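Local coordinates for aldehyde dehydrogenase (Burkholderia cenocepacia, PDB 4O6R), which probably oxidises aldehydes with NAD(P)+ as a member of the aldehyde dehydrogenase family, and binds AMP in its nucleotide pocket, at residues L270-F282 with F305-R317. Numbering follows the deposited sequence.
Sequences LDAAINGAAWAIF and FLERFVALASSIR. With GOL (glycerol), chain H.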
loop_
_atom_site.group_PDB
_atom_site.type_symbol
_atom_site.label_atom_id
_atom_site.label_comp_id
_atom_site.label_asym_id
_atom_site.label_seq_id
_atom_site.Cartn_x
_atom_site.Cartn_y
_atom_site.Cartn_z
ATOM N N LEU A 270 4.360 -11.578 37.195
ATOM C CA LEU A 270 4.241 -10.473 38.150
ATOM C C LEU A 270 5.502 -9.629 38.210
ATOM O O LEU A 270 5.404 -8.425 38.283
ATOM C CB LEU A 270 3.873 -10.988 39.537
ATOM C CG LEU A 270 2.542 -11.729 39.636
ATOM C CD1 LEU A 270 2.259 -12.163 41.081
ATOM C CD2 LEU A 270 1.415 -10.866 39.113
ATOM N N ASP A 271 6.689 -10.221 38.118
ATOM C CA ASP A 271 7.892 -9.390 38.089
ATOM C C ASP A 271 7.862 -8.373 36.933
ATOM O O ASP A 271 8.067 -7.187 37.123
ATOM C CB ASP A 271 9.128 -10.247 37.950
ATOM C CG ASP A 271 10.384 -9.417 37.887
ATOM O OD1 ASP A 271 10.663 -8.668 38.838
ATOM O OD2 ASP A 271 11.095 -9.481 36.858
ATOM N N ALA A 272 7.582 -8.863 35.737
ATOM C CA ALA A 272 7.455 -7.993 34.559
ATOM C C ALA A 272 6.348 -6.969 34.720
ATOM O O ALA A 272 6.554 -5.810 34.401
ATOM C CB ALA A 272 7.230 -8.831 33.300
ATOM N N ALA A 273 5.199 -7.375 35.248
ATOM C CA ALA A 273 4.048 -6.500 35.335
ATOM C C ALA A 273 4.182 -5.432 36.412
ATOM O O ALA A 273 3.717 -4.322 36.245
ATOM C CB ALA A 273 2.764 -7.323 35.526
ATOM N N ILE A 274 4.830 -5.763 37.518
ATOM C CA ILE A 274 5.060 -4.779 38.560
ATOM C C ILE A 274 6.005 -3.701 38.039
ATOM O O ILE A 274 5.758 -2.496 38.203
ATOM C CB ILE A 274 5.620 -5.465 39.819
ATOM C CG1 ILE A 274 4.530 -6.302 40.480
ATOM C CG2 ILE A 274 6.149 -4.450 40.802
ATOM C CD1 ILE A 274 5.075 -7.434 41.318
ATOM N N ASN A 275 7.084 -4.121 37.390
ATOM C CA ASN A 275 7.987 -3.152 36.772
ATOM C C ASN A 275 7.303 -2.364 35.675
ATOM O O ASN A 275 7.486 -1.140 35.579
ATOM C CB ASN A 275 9.254 -3.832 36.244
ATOM C CG ASN A 275 10.213 -4.193 37.356
ATOM O OD1 ASN A 275 10.489 -5.379 37.606
ATOM N ND2 ASN A 275 10.736 -3.195 38.027
ATOM N N GLY A 276 6.474 -3.048 34.885
ATOM C CA GLY A 276 5.738 -2.401 33.822
ATOM C C GLY A 276 4.794 -1.339 34.337
ATOM O O GLY A 276 4.692 -0.263 33.749
ATOM N N ALA A 277 4.082 -1.669 35.412
ATOM C CA ALA A 277 3.131 -0.726 36.045
ATOM C C ALA A 277 3.826 0.517 36.565
ATOM O O ALA A 277 3.313 1.642 36.393
ATOM C CB ALA A 277 2.381 -1.406 37.180
ATOM N N ALA A 278 4.997 0.330 37.166
ATOM C CA ALA A 278 5.746 1.465 37.706
ATOM C C ALA A 278 6.231 2.398 36.594
ATOM O O ALA A 278 6.044 3.622 36.673
ATOM C CB ALA A 278 6.882 0.984 38.583
ATOM N N TRP A 279 6.818 1.824 35.546
ATOM C CA TRP A 279 7.144 2.567 34.348
ATOM C C TRP A 279 5.922 3.302 33.797
ATOM O O TRP A 279 5.998 4.480 33.445
ATOM C CB TRP A 279 7.735 1.609 33.296
ATOM C CG TRP A 279 7.599 2.017 31.883
ATOM C CD1 TRP A 279 6.720 1.508 30.957
ATOM C CD2 TRP A 279 8.381 2.996 31.194
ATOM N NE1 TRP A 279 6.909 2.121 29.753
ATOM C CE2 TRP A 279 7.906 3.050 29.870
ATOM C CE3 TRP A 279 9.432 3.846 31.578
ATOM C CZ2 TRP A 279 8.440 3.921 28.916
ATOM C CZ3 TRP A 279 9.970 4.715 30.635
ATOM C CH2 TRP A 279 9.478 4.751 29.321
ATOM N N ALA A 280 4.793 2.597 33.701
ATOM C CA ALA A 280 3.653 3.117 32.987
ATOM C C ALA A 280 3.070 4.364 33.623
ATOM O O ALA A 280 2.527 5.223 32.897
ATOM C CB ALA A 280 2.573 2.045 32.859
ATOM N N ILE A 281 3.140 4.468 34.949
ATOM C CA ILE A 281 2.561 5.630 35.629
ATOM C C ILE A 281 3.596 6.581 36.209
ATOM O O ILE A 281 3.334 7.777 36.244
ATOM C CB ILE A 281 1.529 5.235 36.690
ATOM C CG1 ILE A 281 0.739 6.450 37.240
ATOM C CG2 ILE A 281 2.191 4.496 37.845
ATOM C CD1 ILE A 281 0.009 7.278 36.188
ATOM N N PHE A 282 4.762 6.099 36.633
ATOM C CA PHE A 282 5.724 6.994 37.297
ATOM C C PHE A 282 6.737 7.638 36.381
ATOM O O PHE A 282 7.239 8.719 36.714
ATOM C CB PHE A 282 6.360 6.315 38.521
ATOM C CG PHE A 282 5.330 5.856 39.523
ATOM C CD1 PHE A 282 4.317 6.724 39.943
ATOM C CD2 PHE A 282 5.324 4.572 40.009
ATOM C CE1 PHE A 282 3.341 6.313 40.821
ATOM C CE2 PHE A 282 4.353 4.164 40.893
ATOM C CZ PHE A 282 3.357 5.022 41.302
ATOM N N PHE A 305 0.541 -8.390 44.168
ATOM C CA PHE A 305 1.024 -7.350 43.290
ATOM C C PHE A 305 1.228 -6.027 44.043
ATOM O O PHE A 305 2.288 -5.407 43.959
ATOM C CB PHE A 305 0.023 -7.142 42.181
ATOM C CG PHE A 305 0.524 -6.247 41.073
ATOM C CD1 PHE A 305 0.592 -4.874 41.252
ATOM C CD2 PHE A 305 0.909 -6.788 39.853
ATOM C CE1 PHE A 305 1.052 -4.048 40.240
ATOM C CE2 PHE A 305 1.374 -5.967 38.852
ATOM C CZ PHE A 305 1.437 -4.606 39.034
ATOM N N LEU A 306 0.209 -5.617 44.793
ATOM C CA LEU A 306 0.265 -4.337 45.469
ATOM C C LEU A 306 1.346 -4.288 46.527
ATOM O O LEU A 306 2.000 -3.279 46.670
ATOM C CB LEU A 306 -1.091 -3.979 46.056
ATOM C CG LEU A 306 -2.167 -3.631 45.018
ATOM C CD1 LEU A 306 -3.534 -3.565 45.670
ATOM C CD2 LEU A 306 -1.837 -2.308 44.310
ATOM N N GLU A 307 1.561 -5.371 47.264
ATOM C CA GLU A 307 2.593 -5.329 48.278
ATOM C C GLU A 307 3.952 -5.028 47.656
ATOM O O GLU A 307 4.740 -4.214 48.194
ATOM C CB GLU A 307 2.630 -6.621 49.084
ATOM C CG GLU A 307 3.549 -6.545 50.282
ATOM C CD GLU A 307 3.530 -7.818 51.103
ATOM O OE1 GLU A 307 2.918 -8.816 50.644
ATOM O OE2 GLU A 307 4.146 -7.829 52.193
ATOM N N ARG A 308 4.235 -5.662 46.523
ATOM C CA ARG A 308 5.496 -5.423 45.846
ATOM C C ARG A 308 5.525 -4.052 45.127
ATOM O O ARG A 308 6.512 -3.346 45.171
ATOM C CB ARG A 308 5.781 -6.564 44.861
ATOM C CG ARG A 308 6.114 -7.858 45.600
ATOM C CD ARG A 308 5.921 -9.063 44.722
ATOM N NE ARG A 308 6.951 -9.115 43.688
ATOM C CZ ARG A 308 7.044 -10.065 42.765
ATOM N NH1 ARG A 308 6.136 -11.023 42.673
ATOM N NH2 ARG A 308 8.013 -10.012 41.887
ATOM N N PHE A 309 4.429 -3.707 44.485
ATOM C CA PHE A 309 4.303 -2.455 43.734
ATOM C C PHE A 309 4.372 -1.217 44.627
ATOM O O PHE A 309 5.064 -0.237 44.286
ATOM C CB PHE A 309 2.990 -2.477 42.954
ATOM C CG PHE A 309 2.735 -1.257 42.114
ATOM C CD1 PHE A 309 3.601 -0.890 41.116
ATOM C CD2 PHE A 309 1.601 -0.524 42.300
ATOM C CE1 PHE A 309 3.365 0.232 40.334
ATOM C CE2 PHE A 309 1.328 0.587 41.511
ATOM C CZ PHE A 309 2.211 0.975 40.544
ATOM N N VAL A 310 3.679 -1.272 45.771
ATOM C CA VAL A 310 3.733 -0.187 46.755
ATOM C C VAL A 310 5.167 -0.041 47.290
ATOM O O VAL A 310 5.695 1.058 47.372
ATOM C CB VAL A 310 2.719 -0.403 47.900
ATOM C CG1 VAL A 310 2.937 0.594 49.008
ATOM C CG2 VAL A 310 1.296 -0.246 47.392
ATOM N N ALA A 311 5.825 -1.154 47.579
ATOM C CA ALA A 311 7.214 -1.096 48.051
ATOM C C ALA A 311 8.114 -0.442 47.034
ATOM O O ALA A 311 8.864 0.450 47.383
ATOM C CB ALA A 311 7.740 -2.469 48.439
ATOM N N LEU A 312 8.005 -0.848 45.767
ATOM C CA LEU A 312 8.826 -0.247 44.705
ATOM C C LEU A 312 8.573 1.265 44.581
ATOM O O LEU A 312 9.504 2.060 44.506
ATOM C CB LEU A 312 8.535 -0.929 43.368
ATOM C CG LEU A 312 9.237 -0.378 42.134
ATOM C CD1 LEU A 312 10.735 -0.370 42.357
ATOM C CD2 LEU A 312 8.841 -1.223 40.946
ATOM N N ALA A 313 7.308 1.634 44.560
ATOM C CA ALA A 313 6.897 3.034 44.410
ATOM C C ALA A 313 7.439 3.902 45.545
ATOM O O ALA A 313 7.944 5.012 45.295
ATOM C CB ALA A 313 5.389 3.143 44.343
ATOM N N SER A 314 7.353 3.390 46.776
ATOM C CA SER A 314 7.814 4.127 47.955
ATOM C C SER A 314 9.295 4.342 47.890
ATOM O O SER A 314 9.783 5.251 48.505
ATOM C CB SER A 314 7.537 3.361 49.253
ATOM O OG SER A 314 6.157 3.401 49.522
ATOM N N SER A 315 10.003 3.458 47.191
ATOM C CA SER A 315 11.446 3.501 47.114
ATOM C C SER A 315 11.974 4.464 46.009
ATOM O O SER A 315 13.153 4.758 45.966
ATOM C CB SER A 315 11.984 2.078 46.868
ATOM O OG SER A 315 11.884 1.744 45.479
ATOM N N ILE A 316 11.115 4.916 45.108
ATOM C CA ILE A 316 11.559 5.709 43.988
ATOM C C ILE A 316 12.267 6.958 44.500
ATOM O O ILE A 316 11.770 7.635 45.387
ATOM C CB ILE A 316 10.384 6.066 43.052
ATOM C CG1 ILE A 316 9.902 4.810 42.306
ATOM C CG2 ILE A 316 10.778 7.167 42.074
ATOM C CD1 ILE A 316 8.635 4.991 41.492
ATOM N N ARG A 317 13.430 7.258 43.925
ATOM C CA ARG A 317 14.271 8.357 44.413
ATOM C C ARG A 317 13.829 9.675 43.801
ATOM O O ARG A 317 14.023 9.912 42.599
ATOM C CB ARG A 317 15.722 8.086 44.083
ATOM C CG ARG A 317 16.258 6.808 44.731
ATOM C CD ARG A 317 17.759 6.701 44.563
ATOM N NE ARG A 317 18.153 6.573 43.152
ATOM C CZ ARG A 317 18.298 5.428 42.493
ATOM N NH1 ARG A 317 18.055 4.267 43.074
ATOM N NH2 ARG A 317 18.671 5.439 41.233
HETATM C C1 GOL H . 9.406 -6.858 41.031
HETATM O O1 GOL H . 9.750 -8.253 41.006
HETATM C C2 GOL H . 10.661 -6.109 41.460
HETATM O O2 GOL H . 11.613 -6.159 40.383
HETATM C C3 GOL H . 10.373 -4.657 41.855
HETATM O O3 GOL H . 11.632 -3.967 42.076
#
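Ile274 is the central knob of this helix pair, its side chain seated among Phe305, Arg308, Phe309 and Leu312. Its two branches part company: CG1 lies over one face of the Phe305 ring in a CH-pi contact, 3.7 Å from the centroid and 16° off the ring normal, and carries CD1 onward to a face of the Arg308 guanidinium, 3.5 Å from NE. CG2, anti to the backbone N, turns instead toward Phe309 and Leu312. Knobs-into-holes packing is reciprocated from the other helix. Phe305 inserts among Leu270, Ala273, Ile274 and Ala277, with Ala273 CB and Ala277 CB at its edge; Phe309 enters beside the small Ala277 and Ala278, its CE1 3.7 Å from Ala277 CB. Toward the C-terminal ends, Phe282 reaches across so that its CE2 lies 3.7 Å from Ala313 CB, while Ile316 CD1 meets the ring obliquely. The plane of the Phe282 ring is inclined only 18° to that of Phe309, but with centroids 6.0 Å apart the rings barely overlap.

The solvent side is looser and polar. No hydrogen bond joins the helices directly, and Asp271 OD1 stays 4.3 Å from Arg308 NH2, beyond a salt bridge. A glycerol, probably from the crystallisation liquor, lies between them: Arg308 NH2 donates to its O1 over 2.6 Å, whereas the approach of O1 to Asp271 OD1 is doubtfully short.

The two axes, 9.8 Å apart and crossing at -44°, run in broadly the same direction over one seven-stranded mixed sheet, consistent with the catalytic domain of the aldehyde dehydrogenase fold. Ala277, Phe305 and Phe309 rest on Leu295 of strand 294-298, Phe309 also meets strands 375-378 and 395-401, and Phe494 of the second subunit packs on Ala278, Phe282 and Ile316.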